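Local coordinates for ketol-acid reductoisomerase (NAD(+)) (uncultured archaeon GZfos26G2, PDB 4XDY), which catalyses the magnesium-dependent methyl migration of (S)-2-acetolactate and its NADH-linked reduction to (R)-2,3-dihydroxy-isovalerate, a step in branched-chain amino acid biosynthesis, at residues A171-A175 with M176-K180; E189-T192 with Y193-F197; G289-A292 with N293-V296; W295-E298 with Y299-G302; R301-P304 with F305-S309. One frame throughout, in Å; residues are numbered along the deposited sequence. Where two conformers were deposited one is given.

Contact 1 of 5, residues A171-A175 with M176-K180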
loop_
_atom_site.group_PDB
_atom_site.type_symbol
_atom_site.label_atom_id
_atom_site.label_comp_id
_atom_site.label_asym_id
_atom_site.label_seq_id
_atom_site.Cartn_x
_atom_site.Cartn_y
_atom_site.Cartn_z
ATOM N N ALA A 171 -26.002 -0.381 14.358
ATOM C CA ALA A 171 -26.859 -0.902 13.306
ATOM C C ALA A 171 -26.383 -0.324 11.976
ATOM O O ALA A 171 -26.305 -1.023 10.975
ATOM C CB ALA A 171 -28.284 -0.534 13.556
ATOM N N MET A 172 -26.062 0.963 12.008
ATOM C CA MET A 172 -25.556 1.641 10.786
ATOM C C MET A 172 -24.305 0.928 10.255
ATOM O O MET A 172 -24.175 0.687 9.044
ATOM C CB MET A 172 -25.324 3.132 11.088
ATOM C CG MET A 172 -26.537 3.972 11.135
ATOM S SD MET A 172 -26.200 5.636 11.662
ATOM C CE MET A 172 -25.395 6.279 10.149
ATOM N N THR A 173 -23.402 0.515 11.156
ATOM C CA THR A 173 -22.150 -0.119 10.713
ATOM C C THR A 173 -22.359 -1.496 10.171
ATOM O O THR A 173 -21.689 -1.970 9.257
ATOM C CB THR A 173 -21.054 -0.175 11.802
ATOM O OG1 THR A 173 -21.409 -1.135 12.821
ATOM C CG2 THR A 173 -20.740 1.240 12.384
ATOM N N LYS A 174 -23.392 -2.164 10.704
ATOM C CA LYS A 174 -23.712 -3.483 10.160
ATOM C C LYS A 174 -24.349 -3.376 8.763
ATOM O O LYS A 174 -24.006 -4.141 7.861
ATOM C CB LYS A 174 -24.666 -4.235 11.116
ATOM C CG LYS A 174 -24.940 -5.641 10.522
ATOM C CD LYS A 174 -25.756 -6.578 11.370
ATOM C CE LYS A 174 -25.806 -7.935 10.625
ATOM N NZ LYS A 174 -26.233 -8.866 11.671
ATOM N N ALA A 175 -25.299 -2.464 8.626
ATOM C CA ALA A 175 -25.952 -2.186 7.324
ATOM C C ALA A 175 -24.894 -1.757 6.236
ATOM O O ALA A 175 -25.012 -2.068 5.040
ATOM C CB ALA A 175 -26.991 -1.139 7.476
ATOM N N MET A 176 -23.844 -1.052 6.690
ATOM C CA MET A 176 -22.709 -0.696 5.768
ATOM C C MET A 176 -21.662 -1.755 5.645
ATOM O O MET A 176 -20.706 -1.609 4.863
ATOM C CB MET A 176 -22.099 0.673 6.158
ATOM C CG MET A 176 -23.075 1.794 5.956
ATOM S SD MET A 176 -22.511 3.472 6.246
ATOM C CE MET A 176 -22.307 3.457 8.027
ATOM N N HIS A 177 -21.863 -2.889 6.338
ATOM C CA HIS A 177 -21.000 -4.076 6.246
ATOM C C HIS A 177 -19.587 -3.907 6.847
ATOM O O HIS A 177 -18.669 -4.725 6.598
ATOM C CB HIS A 177 -20.905 -4.599 4.818
ATOM C CG HIS A 177 -22.221 -5.071 4.230
ATOM N ND1 HIS A 177 -22.287 -5.719 3.018
ATOM C CD2 HIS A 177 -23.498 -4.987 4.678
ATOM C CE1 HIS A 177 -23.556 -6.016 2.743
ATOM N NE2 HIS A 177 -24.314 -5.535 3.701
ATOM N N TRP A 178 -19.414 -2.872 7.653
ATOM C CA TRP A 178 -18.111 -2.627 8.298
ATOM C C TRP A 178 -17.849 -3.719 9.335
ATOM O O TRP A 178 -16.740 -4.040 9.636
ATOM C CB TRP A 178 -18.079 -1.283 9.006
ATOM C CG TRP A 178 -18.259 -0.037 8.139
ATOM C CD1 TRP A 178 -18.430 0.022 6.786
ATOM C CD2 TRP A 178 -18.399 1.293 8.615
ATOM N NE1 TRP A 178 -18.684 1.311 6.378
ATOM C CE2 TRP A 178 -18.648 2.122 7.471
ATOM C CE3 TRP A 178 -18.359 1.878 9.865
ATOM C CZ2 TRP A 178 -18.872 3.496 7.587
ATOM C CZ3 TRP A 178 -18.567 3.228 9.965
ATOM C CH2 TRP A 178 -18.813 4.008 8.827
ATOM N N THR A 179 -18.932 -4.285 9.878
ATOM C CA THR A 179 -18.825 -5.415 10.807
ATOM C C THR A 179 -18.186 -6.635 10.203
ATOM O O THR A 179 -17.661 -7.476 10.950
ATOM C CB THR A 179 -20.268 -5.786 11.337
ATOM O OG1 THR A 179 -21.193 -5.777 10.248
ATOM C CG2 THR A 179 -20.705 -4.824 12.320
ATOM N N LYS A 180 -18.152 -6.750 8.865
ATOM C CA LYS A 180 -17.438 -7.845 8.269
ATOM C C LYS A 180 -15.921 -7.787 8.527
ATOM O O LYS A 180 -15.218 -8.814 8.630
ATOM C CB LYS A 180 -17.779 -8.000 6.806
ATOM C CG LYS A 180 -19.264 -8.279 6.585
ATOM C CD LYS A 180 -19.519 -8.552 5.138
ATOM C CE LYS A 180 -20.987 -8.519 4.815
ATOM N NZ LYS A 180 -21.658 -9.657 5.480
#
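Trp-178 N donates to Thr-173 O over 2.9 Å, and His-177 N donates to Lys-174 O over 2.9 Å. With His-177 at positive phi (69°), these two bonds back into the last turn define a Schellman motif. They differ in approach: the first runs nearly along the C=O axis, whereas His-177 N sits above the carbonyl plane of Lys-174. The regular helical bond just before them is Met-176 N to Met-172 O. Beyond the backbone, the His-177 ring turns its CD2 atom to Lys-174 O, 3.3 Å away and near the ring plane. Replacing the imidazole of His-177 by an alanine's methyl is likely to leave Tyr-145 without its stacking partner. Thr-173 CG2 reaches Trp-178 CE3 at 3.5 Å, the two side chains crossing at about a right angle. Met-176, bent at chi3 (-69°), brings CE 3.4 Å above the indole plane, on the face that Thr-173 CA also covers. Thr-179 OG1 lies 3.4 Å from Lys-174 CA and bonds to Asp-6. The turn thus ends helix 165-175, with Met-176 and Trp-178 against helix 26-37 and Thr-173 and Trp-178 packed against strands 128-134 and 183-185.

Contact 2 of 5, residues E189-T192 with Y193-F197. With MG (magnesium ion), chain D; MG (magnesium ion), chain C; HIO (N-hydroxy-N-isopropyloxamic acid), chain H.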
loop_
_atom_site.group_PDB
_atom_site.type_symbol
_atom_site.label_atom_id
_atom_site.label_comp_id
_atom_site.label_asym_id
_atom_site.label_seq_id
_atom_site.Cartn_x
_atom_site.Cartn_y
_atom_site.Cartn_z
ATOM N N GLU A 189 -13.407 11.181 21.641
ATOM C CA GLU A 189 -12.090 11.781 21.816
ATOM C C GLU A 189 -11.049 10.761 21.334
ATOM O O GLU A 189 -10.056 11.112 20.704
ATOM C CB GLU A 189 -11.915 12.245 23.271
ATOM C CG GLU A 189 -12.874 13.405 23.683
ATOM C CD GLU A 189 -14.399 13.055 23.878
ATOM O OE1 GLU A 189 -14.683 11.820 24.189
ATOM O OE2 GLU A 189 -15.307 14.014 23.608
ATOM N N GLN A 190 -11.225 9.503 21.659
ATOM C CA GLN A 190 -10.293 8.506 21.189
ATOM C C GLN A 190 -10.180 8.397 19.695
ATOM O O GLN A 190 -9.086 8.305 19.176
ATOM C CB GLN A 190 -10.555 7.106 21.723
ATOM C CG GLN A 190 -10.322 6.872 23.199
ATOM C CD GLN A 190 -10.726 5.434 23.464
ATOM O OE1 GLN A 190 -11.909 5.152 23.603
ATOM N NE2 GLN A 190 -9.768 4.515 23.362
ATOM N N GLU A 191 -11.313 8.308 19.027
ATOM C CA GLU A 191 -11.336 8.318 17.569
ATOM C C GLU A 191 -10.647 9.524 17.005
ATOM O O GLU A 191 -9.807 9.381 16.117
ATOM C CB GLU A 191 -12.733 8.260 16.992
ATOM C CG GLU A 191 -12.715 7.935 15.493
ATOM C CD GLU A 191 -12.539 9.139 14.532
ATOM O OE1 GLU A 191 -12.755 10.286 14.948
ATOM O OE2 GLU A 191 -12.178 8.813 13.397
ATOM N N THR A 192 -10.909 10.699 17.580
ATOM C CA THR A 192 -10.436 11.910 17.009
ATOM C C THR A 192 -8.916 11.886 17.021
ATOM O O THR A 192 -8.236 12.191 16.035
ATOM C CB THR A 192 -10.924 13.120 17.802
ATOM O OG1 THR A 192 -12.381 13.167 17.761
ATOM C CG2 THR A 192 -10.351 14.373 17.195
ATOM N N TYR A 193 -8.357 11.504 18.169
ATOM C CA TYR A 193 -6.913 11.580 18.304
ATOM C C TYR A 193 -6.176 10.547 17.518
ATOM O O TYR A 193 -5.164 10.876 16.845
ATOM C CB TYR A 193 -6.513 11.474 19.791
ATOM C CG TYR A 193 -7.180 12.443 20.732
ATOM C CD1 TYR A 193 -7.517 13.731 20.353
ATOM C CD2 TYR A 193 -7.417 12.066 22.056
ATOM C CE1 TYR A 193 -8.139 14.624 21.230
ATOM C CE2 TYR A 193 -8.027 12.952 22.952
ATOM C CZ TYR A 193 -8.360 14.233 22.568
ATOM O OH TYR A 193 -8.953 15.112 23.428
ATOM N N GLU A 194 -6.653 9.327 17.521
ATOM C CA GLU A 194 -5.965 8.232 16.794
ATOM C C GLU A 194 -6.037 8.515 15.293
ATOM O O GLU A 194 -5.100 8.252 14.559
ATOM C CB GLU A 194 -6.516 6.865 17.144
ATOM C CG GLU A 194 -7.933 6.568 16.718
ATOM C CD GLU A 194 -8.076 6.195 15.272
ATOM O OE1 GLU A 194 -9.224 6.294 14.758
ATOM O OE2 GLU A 194 -7.068 5.676 14.650
ATOM N N ASP A 195 -7.186 9.038 14.878
ATOM C CA ASP A 195 -7.458 9.293 13.437
ATOM C C ASP A 195 -6.522 10.384 12.904
ATOM O O ASP A 195 -5.897 10.217 11.878
ATOM C CB ASP A 195 -8.902 9.697 13.239
ATOM C CG ASP A 195 -9.258 9.795 11.759
ATOM O OD1 ASP A 195 -9.430 8.725 11.142
ATOM O OD2 ASP A 195 -9.242 10.948 11.264
ATOM N N LEU A 196 -6.484 11.477 13.614
ATOM C CA LEU A 196 -5.607 12.593 13.283
ATOM C C LEU A 196 -4.156 12.144 13.273
ATOM O O LEU A 196 -3.439 12.371 12.303
ATOM C CB LEU A 196 -5.824 13.721 14.223
ATOM C CG LEU A 196 -7.131 14.518 14.116
ATOM C CD1 LEU A 196 -7.166 15.574 15.186
ATOM C CD2 LEU A 196 -7.319 15.229 12.775
ATOM N N PHE A 197 -3.766 11.395 14.317
ATOM C CA PHE A 197 -2.401 10.872 14.353
ATOM C C PHE A 197 -2.071 10.001 13.164
ATOM O O PHE A 197 -1.018 10.169 12.522
ATOM C CB PHE A 197 -2.183 10.040 15.644
ATOM C CG PHE A 197 -0.866 9.374 15.671
ATOM C CD1 PHE A 197 0.256 10.095 16.004
ATOM C CD2 PHE A 197 -0.727 8.069 15.305
ATOM C CE1 PHE A 197 1.511 9.456 16.042
ATOM C CE2 PHE A 197 0.537 7.435 15.262
ATOM C CZ PHE A 197 1.663 8.146 15.647
HETATM MG MG MG D . -9.025 8.096 9.277
HETATM MG MG MG C . -9.413 11.708 9.351
HETATM C C1 HIO H . -9.541 11.269 6.551
HETATM O O11 HIO H . -9.657 12.211 7.379
HETATM O O12 HIO H . -9.719 11.295 5.290
HETATM C C2 HIO H . -9.246 9.956 7.276
HETATM O O2 HIO H . -9.469 9.916 8.514
HETATM N N3 HIO H . -8.664 8.922 6.699
HETATM O O3 HIO H . -8.741 7.611 7.345
HETATM C C4 HIO H . -8.009 8.984 5.428
HETATM C C41 HIO H . -6.620 8.346 5.561
HETATM C C42 HIO H . -8.928 8.270 4.444
HETATM O O HOH W 1 -7.012 8.617 9.642
HETATM O O HOH W 2 -9.286 13.676 10.000
HETATM O O HOH W 3 -11.558 11.717 9.624
HETATM O O HOH W 4 -11.161 7.608 9.391
HETATM O O HOH W 5 -8.602 6.094 10.032
#
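Tyr-193 N to Glu-189 O (3.1 Å) and Asp-195 N to Glu-191 O (2.9 Å) are two of four successive i to i+4 bonds in one helix. The Tyr-193 ring folds back over this backbone, one face lying 3.1 Å from Glu-189 O, which is offset toward the rim. A serine at Tyr-193 would probably uncover that carbonyl and open a gap beside Val-286 and Phe-118. Glu-191 and Asp-195 run side by side, with Glu-191 OE2 3.4 Å from Asp-195 CB. With CG anti to the backbone N (chi1 -173°), the Asp-195 carboxylate bridges two magnesium ions, OD1 at 2.0 Å from one and OD2 at 2.1 Å from the other; O2 of N-hydroxy-N-isopropyloxamic acid also bridges them. Glu-191 OE1 is hydrogen-bonded to Gly-113 N and His-112 ND1. Glu-191 OE2 and Glu-194 OE1 are 4.1 Å apart, and Lys-135, salt-bridged to both and bonded to Asp-195 OD1, probably offsets their repulsion. Helix 188-203 packs on helices 114-117 and 273-287 and, through Glu-191 and Glu-194, on strand 153-157.

Contact 3 of 5, residues G289-A292 with N293-V296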
loop_
_atom_site.group_PDB
_atom_site.type_symbol
_atom_site.label_atom_id
_atom_site.label_comp_id
_atom_site.label_asym_id
_atom_site.label_seq_id
_atom_site.Cartn_x
_atom_site.Cartn_y
_atom_site.Cartn_z
ATOM N N GLY A 289 -5.177 19.872 21.651
ATOM C CA GLY A 289 -5.912 20.884 20.969
ATOM C C GLY A 289 -5.049 21.855 20.112
ATOM O O GLY A 289 -5.604 22.576 19.336
ATOM N N GLU A 290 -3.730 21.705 20.078
ATOM C CA GLU A 290 -2.864 22.588 19.263
ATOM C C GLU A 290 -3.117 22.407 17.788
ATOM O O GLU A 290 -3.352 23.372 17.069
ATOM C CB GLU A 290 -1.350 22.390 19.549
ATOM C CG GLU A 290 -0.868 22.955 20.899
ATOM C CD GLU A 290 0.638 22.701 21.090
ATOM O OE1 GLU A 290 1.424 22.959 20.152
ATOM O OE2 GLU A 290 1.037 22.149 22.121
ATOM N N PHE A 291 -3.063 21.143 17.306
ATOM C CA PHE A 291 -3.333 20.912 15.947
ATOM C C PHE A 291 -4.705 21.420 15.547
ATOM O O PHE A 291 -4.923 22.044 14.444
ATOM C CB PHE A 291 -3.173 19.429 15.595
ATOM C CG PHE A 291 -3.556 19.168 14.173
ATOM C CD1 PHE A 291 -2.674 19.413 13.152
ATOM C CD2 PHE A 291 -4.845 18.826 13.839
ATOM C CE1 PHE A 291 -3.062 19.299 11.812
ATOM C CE2 PHE A 291 -5.227 18.668 12.523
ATOM C CZ PHE A 291 -4.335 18.909 11.493
ATOM N N ALA A 292 -5.705 21.125 16.407
ATOM C CA ALA A 292 -7.080 21.448 16.044
ATOM C C ALA A 292 -7.172 22.990 15.849
ATOM O O ALA A 292 -7.737 23.462 14.861
ATOM C CB ALA A 292 -8.054 20.990 17.104
ATOM N N ASN A 293 -6.532 23.727 16.763
ATOM C CA ASN A 293 -6.561 25.229 16.663
ATOM C C ASN A 293 -5.858 25.690 15.413
ATOM O O ASN A 293 -6.329 26.591 14.722
ATOM C CB ASN A 293 -5.889 25.851 17.835
ATOM C CG ASN A 293 -6.770 25.894 19.046
ATOM O OD1 ASN A 293 -7.988 25.713 18.973
ATOM N ND2 ASN A 293 -6.147 26.054 20.177
ATOM N N GLU A 294 -4.748 25.040 15.049
ATOM C CA GLU A 294 -4.072 25.389 13.789
ATOM C C GLU A 294 -4.901 25.133 12.575
ATOM O O GLU A 294 -4.908 25.926 11.628
ATOM C CB GLU A 294 -2.719 24.625 13.590
ATOM C CG GLU A 294 -1.753 24.969 14.673
ATOM C CD GLU A 294 -0.544 24.049 14.665
ATOM O OE1 GLU A 294 -0.457 23.074 13.876
ATOM O OE2 GLU A 294 0.326 24.318 15.511
ATOM N N TRP A 295 -5.620 24.016 12.529
ATOM C CA TRP A 295 -6.447 23.759 11.377
ATOM C C TRP A 295 -7.669 24.696 11.286
ATOM O O TRP A 295 -7.997 25.169 10.228
ATOM C CB TRP A 295 -6.852 22.261 11.323
ATOM C CG TRP A 295 -7.863 21.798 10.282
ATOM C CD1 TRP A 295 -8.948 20.964 10.522
ATOM C CD2 TRP A 295 -7.940 22.128 8.894
ATOM N NE1 TRP A 295 -9.639 20.755 9.393
ATOM C CE2 TRP A 295 -9.020 21.430 8.356
ATOM C CE3 TRP A 295 -7.121 22.866 8.018
ATOM C CZ2 TRP A 295 -9.360 21.531 6.995
ATOM C CZ3 TRP A 295 -7.492 22.989 6.694
ATOM C CH2 TRP A 295 -8.540 22.278 6.165
ATOM N N VAL A 296 -8.277 24.990 12.419
ATOM C CA VAL A 296 -9.327 26.024 12.467
ATOM C C VAL A 296 -8.776 27.341 11.937
ATOM O O VAL A 296 -9.401 28.020 11.110
ATOM C CB VAL A 296 -9.895 26.156 13.883
ATOM C CG1 VAL A 296 -10.853 27.357 13.965
ATOM C CG2 VAL A 296 -10.671 24.871 14.254
#
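Phe-291 and Trp-295 both hold CG opposite the backbone N (chi1 176° and 173°), so the two side chains leave the helix side by side, pointing the same way. Their meeting point is the ring corner of Phe-291, where CE2 lies 4.1 Å from Trp-295 CB, obliquely to the ring. Glu-294 takes the other branch, with CG beside its own N, which lays CG 3.3 Å from Glu-290 O. Four backbone bonds set this spacing; Trp-295 N to Phe-291 O measures 2.8 Å, and Val-296 N to Ala-292 O is nearly straight at 173°. Gly-289 occupies the N-cap, and its carbonyl receives Asn-293 N at 3.0 Å while the Asn-293 amide group folds beside the same oxygen. The carboxylates of Glu-290 and Glu-294 both reach Arg-285 in salt bridges, which probably eases their mutual repulsion. At the start of helix 290-300, Phe-291 packs on Leu-196 and Gln-200 of helix 188-203, and the Trp-295 ring stacks on Tyr-261 of the second subunit.

Contact 4 of 5, residues W295-E298 with Y299-G302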
loop_
_atom_site.group_PDB
_atom_site.type_symbol
_atom_site.label_atom_id
_atom_site.label_comp_id
_atom_site.label_asym_id
_atom_site.label_seq_id
_atom_site.Cartn_x
_atom_site.Cartn_y
_atom_site.Cartn_z
ATOM N N TRP A 295 -5.620 24.016 12.529
ATOM C CA TRP A 295 -6.447 23.759 11.377
ATOM C C TRP A 295 -7.669 24.696 11.286
ATOM O O TRP A 295 -7.997 25.169 10.228
ATOM C CB TRP A 295 -6.852 22.261 11.323
ATOM C CG TRP A 295 -7.863 21.798 10.282
ATOM C CD1 TRP A 295 -8.948 20.964 10.522
ATOM C CD2 TRP A 295 -7.940 22.128 8.894
ATOM N NE1 TRP A 295 -9.639 20.755 9.393
ATOM C CE2 TRP A 295 -9.020 21.430 8.356
ATOM C CE3 TRP A 295 -7.121 22.866 8.018
ATOM C CZ2 TRP A 295 -9.360 21.531 6.995
ATOM C CZ3 TRP A 295 -7.492 22.989 6.694
ATOM C CH2 TRP A 295 -8.540 22.278 6.165
ATOM N N VAL A 296 -8.277 24.990 12.419
ATOM C CA VAL A 296 -9.327 26.024 12.467
ATOM C C VAL A 296 -8.776 27.341 11.937
ATOM O O VAL A 296 -9.401 28.020 11.110
ATOM C CB VAL A 296 -9.895 26.156 13.883
ATOM C CG1 VAL A 296 -10.853 27.357 13.965
ATOM C CG2 VAL A 296 -10.671 24.871 14.254
ATOM N N ASP A 297 -7.602 27.741 12.445
ATOM C CA ASP A 297 -7.040 29.060 12.025
ATOM C C ASP A 297 -6.692 29.040 10.568
ATOM O O ASP A 297 -6.927 30.009 9.784
ATOM C CB ASP A 297 -5.855 29.422 12.945
ATOM C CG ASP A 297 -6.326 29.891 14.395
ATOM O OD1 ASP A 297 -7.556 30.219 14.590
ATOM O OD2 ASP A 297 -5.434 29.951 15.333
ATOM N N GLU A 298 -6.188 27.870 10.082
ATOM C CA GLU A 298 -5.910 27.800 8.651
ATOM C C GLU A 298 -7.120 27.999 7.749
ATOM O O GLU A 298 -7.126 28.656 6.718
ATOM C CB GLU A 298 -5.222 26.442 8.367
ATOM C CG GLU A 298 -5.011 26.123 6.908
ATOM C CD GLU A 298 -3.865 26.943 6.289
ATOM O OE1 GLU A 298 -3.085 27.492 7.085
ATOM O OE2 GLU A 298 -3.850 26.877 5.050
ATOM N N TYR A 299 -8.202 27.327 8.123
ATOM C CA TYR A 299 -9.452 27.481 7.411
ATOM C C TYR A 299 -9.955 28.929 7.446
ATOM O O TYR A 299 -10.387 29.425 6.429
ATOM C CB TYR A 299 -10.517 26.519 8.025
ATOM C CG TYR A 299 -11.922 26.853 7.490
ATOM C CD1 TYR A 299 -12.221 26.623 6.187
ATOM C CD2 TYR A 299 -12.904 27.373 8.342
ATOM C CE1 TYR A 299 -13.486 26.943 5.674
ATOM C CE2 TYR A 299 -14.145 27.704 7.856
ATOM C CZ TYR A 299 -14.422 27.472 6.529
ATOM O OH TYR A 299 -15.667 27.768 6.056
ATOM N N LYS A 300 -9.953 29.515 8.617
ATOM C CA LYS A 300 -10.415 30.962 8.818
ATOM C C LYS A 300 -9.645 31.921 7.962
ATOM O O LYS A 300 -10.214 32.879 7.469
ATOM C CB LYS A 300 -10.239 31.361 10.268
ATOM C CG LYS A 300 -11.331 30.753 11.108
ATOM C CD LYS A 300 -11.235 31.248 12.554
ATOM C CE LYS A 300 -12.534 30.896 13.276
ATOM N NZ LYS A 300 -12.330 30.669 14.731
ATOM N N ARG A 301 -8.363 31.623 7.729
ATOM C CA ARG A 301 -7.476 32.378 6.852
ATOM C C ARG A 301 -7.620 32.123 5.366
ATOM O O ARG A 301 -6.960 32.780 4.598
ATOM C CB ARG A 301 -6.023 31.963 7.305
ATOM C CG ARG A 301 -4.911 32.849 6.994
ATOM C CD ARG A 301 -3.670 32.241 7.595
ATOM N NE ARG A 301 -3.555 32.637 8.938
ATOM C CZ ARG A 301 -2.727 33.616 9.376
ATOM N NH1 ARG A 301 -1.915 34.297 8.573
ATOM N NH2 ARG A 301 -2.714 33.903 10.668
ATOM N N GLY A 302 -8.503 31.212 4.894
ATOM C CA GLY A 302 -8.652 30.885 3.482
ATOM C C GLY A 302 -7.718 29.798 2.943
ATOM O O GLY A 302 -7.348 29.760 1.750
#
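Trp-295 O accepts Tyr-299 N at 3.0 Å, the first of three consecutive bonds between positions four apart. The end of Tyr-299 leads away from this turn and packs on Glu-88 and Val-89, both of which bind NAD. At Val-296, the carbonyl takes Lys-300 N in a nearly straight bond (168°). The two side chains then lie alongside one another: Lys-300 stretches out beyond CG, and its NZ comes 3.7 Å from Val-296 CG1, so it is the methyl flank that the lysine follows. Asp-297 O holds Arg-301 N at 3.0 Å, and Arg-301 CB also approaches this oxygen, at 3.3 Å. The Asp-297 carboxylate stays apart from the Lys-300 ammonium, OD1 to NZ being 4.8 Å, so any attraction there is without direct contact. Glu-298 bends at chi2 (74°), and its OE2 serves backbone amides at the start of the next helix, Leu-306 N in a hydrogen bond and Phe-305 N in a weak one. Glu-298 O lies 2.9 Å from Ile-303 N, a probable hydrogen bond. Together with Gly-302 N to Tyr-299 O (3.0 Å) and the positive phi of Gly-302 (87°), a backbone shape suited to glycine, this gives helix 290-300 a C-terminal Schellman motif, which ends the helix; here helix 304-315 follows.

Contact 5 of 5, residues R301-P304 with F305-S309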
loop_
_atom_site.group_PDB
_atom_site.type_symbol
_atom_site.label_atom_id
_atom_site.label_comp_id
_atom_site.label_asym_id
_atom_site.label_seq_id
_atom_site.Cartn_x
_atom_site.Cartn_y
_atom_site.Cartn_z
ATOM N N ARG A 301 -8.363 31.623 7.729
ATOM C CA ARG A 301 -7.476 32.378 6.852
ATOM C C ARG A 301 -7.620 32.123 5.366
ATOM O O ARG A 301 -6.960 32.780 4.598
ATOM C CB ARG A 301 -6.023 31.963 7.305
ATOM C CG ARG A 301 -4.911 32.849 6.994
ATOM C CD ARG A 301 -3.670 32.241 7.595
ATOM N NE ARG A 301 -3.555 32.637 8.938
ATOM C CZ ARG A 301 -2.727 33.616 9.376
ATOM N NH1 ARG A 301 -1.915 34.297 8.573
ATOM N NH2 ARG A 301 -2.714 33.903 10.668
ATOM N N GLY A 302 -8.503 31.212 4.894
ATOM C CA GLY A 302 -8.652 30.885 3.482
ATOM C C GLY A 302 -7.718 29.798 2.943
ATOM O O GLY A 302 -7.348 29.760 1.750
ATOM N N ILE A 303 -7.317 28.939 3.875
ATOM C CA ILE A 303 -6.466 27.741 3.557
ATOM C C ILE A 303 -5.218 28.030 2.681
ATOM O O ILE A 303 -4.896 27.300 1.773
ATOM C CB ILE A 303 -7.277 26.517 3.048
ATOM C CG1 ILE A 303 -7.966 26.733 1.720
ATOM C CG2 ILE A 303 -8.291 26.113 4.128
ATOM C CD1 ILE A 303 -8.266 25.455 0.970
ATOM N N PRO A 304 -4.546 29.138 2.938
ATOM C CA PRO A 304 -3.397 29.423 2.025
ATOM C C PRO A 304 -2.256 28.371 2.012
ATOM O O PRO A 304 -1.640 28.149 0.966
ATOM C CB PRO A 304 -2.859 30.740 2.592
ATOM C CG PRO A 304 -3.233 30.730 4.037
ATOM C CD PRO A 304 -4.614 30.088 4.044
ATOM N N PHE A 305 -1.992 27.753 3.160
ATOM C CA PHE A 305 -0.968 26.689 3.223
ATOM C C PHE A 305 -1.402 25.456 2.459
ATOM O O PHE A 305 -0.631 24.877 1.706
ATOM C CB PHE A 305 -0.615 26.355 4.671
ATOM C CG PHE A 305 0.324 25.178 4.811
ATOM C CD1 PHE A 305 1.683 25.338 4.626
ATOM C CD2 PHE A 305 -0.144 23.904 5.066
ATOM C CE1 PHE A 305 2.566 24.270 4.706
ATOM C CE2 PHE A 305 0.768 22.842 5.225
ATOM C CZ PHE A 305 2.101 23.023 5.018
ATOM N N LEU A 306 -2.691 25.068 2.606
ATOM C CA LEU A 306 -3.166 23.936 1.881
ATOM C C LEU A 306 -3.184 24.216 0.371
ATOM O O LEU A 306 -2.798 23.390 -0.393
ATOM C CB LEU A 306 -4.547 23.481 2.465
ATOM C CG LEU A 306 -5.273 22.280 1.883
ATOM C CD1 LEU A 306 -4.342 21.072 1.950
ATOM C CD2 LEU A 306 -6.569 22.129 2.711
ATOM N N LYS A 307 -3.608 25.414 -0.088
ATOM C CA LYS A 307 -3.477 25.790 -1.463
ATOM C C LYS A 307 -2.084 25.801 -1.999
ATOM O O LYS A 307 -1.798 25.255 -3.058
ATOM C CB LYS A 307 -4.106 27.189 -1.689
ATOM C CG LYS A 307 -5.620 27.104 -1.505
ATOM C CD LYS A 307 -6.414 28.251 -2.113
ATOM C CE LYS A 307 -6.125 29.546 -1.389
ATOM N NZ LYS A 307 -7.346 30.414 -1.377
ATOM N N ALA A 308 -1.169 26.383 -1.260
ATOM C CA ALA A 308 0.230 26.374 -1.684
ATOM C C ALA A 308 0.789 24.931 -1.784
ATOM O O ALA A 308 1.540 24.603 -2.707
ATOM C CB ALA A 308 1.082 27.166 -0.699
ATOM N N SER A 309 0.439 24.083 -0.796
ATOM C CA SER A 309 0.854 22.709 -0.817
ATOM C C SER A 309 0.318 21.887 -1.994
ATOM O O SER A 309 1.097 21.141 -2.621
ATOM C CB SER A 309 0.599 22.006 0.554
ATOM O OG SER A 309 1.128 22.709 1.645
#
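Lys-307 N and Ile-303 O form the straighter of the two backbone bonds between the segments, 2.9 Å long at 178°, against 162° for Ala-308 N to Pro-304 O, also 2.9 Å. These backbone bonds open helix 304-315, with Ile-303 at the N-cap position. A second polar group involves side chains. Lys-307, bent at chi3 (-67°) and again at chi4, curls back so that NZ makes a weak hydrogen bond to Gly-302 O at 3.2 Å. Further on, Phe-305 O receives two donors from Ser-309: OG at 2.8 Å, from above the carbonyl plane, and the backbone N from the opposite face. The same hydroxyl oxygen sits 3.5 Å above the centre of the Phe-305 ring, while its proton is given to the carbonyl. Apolar contact is carried by Ile-303, whose CD1 touches Leu-306 CD2 at 4.1 Å and Lys-307 CG at 4.0 Å. The aliphatic part of Lys-307 lies across the isoleucine, at about a right angle, while its charged end goes on to the carbonyl. Phe-305 and Ser-309 also pack on Trp-264 of the second subunit. Chemically, one lysine does two jobs at a surface turn, though its ammonium group gains at most a weak bond to Gly-302 O, whereas the bond from OG to Phe-305 O is likely to restrict rotation of the Ser-309 hydroxyl.

From the N terminus, all five contacts are local and none encloses another. Contact 1 closes the turn after helix 165-175, within the Rossmann domain, its centre 31 Å or more from those of contacts 3 to 5. Contact 2 follows on helix 188-203 of the C-terminal knotted domain and touches contact 3 through Leu-196 CD2 and Phe-291 CE2, 4.0 Å apart. Contacts 3 and 4 continue one helix, 290-300, and overlap at residues 295-296; contacts 4 and 5 overlap at 301-302, where the chain turns into helix 304-315. Trp-295 also packs on Ile-303 and Leu-306, tying contact 3 to contact 5. Contacts 2 to 5 all touch the second subunit, which contact 1 reaches only through Lys-180.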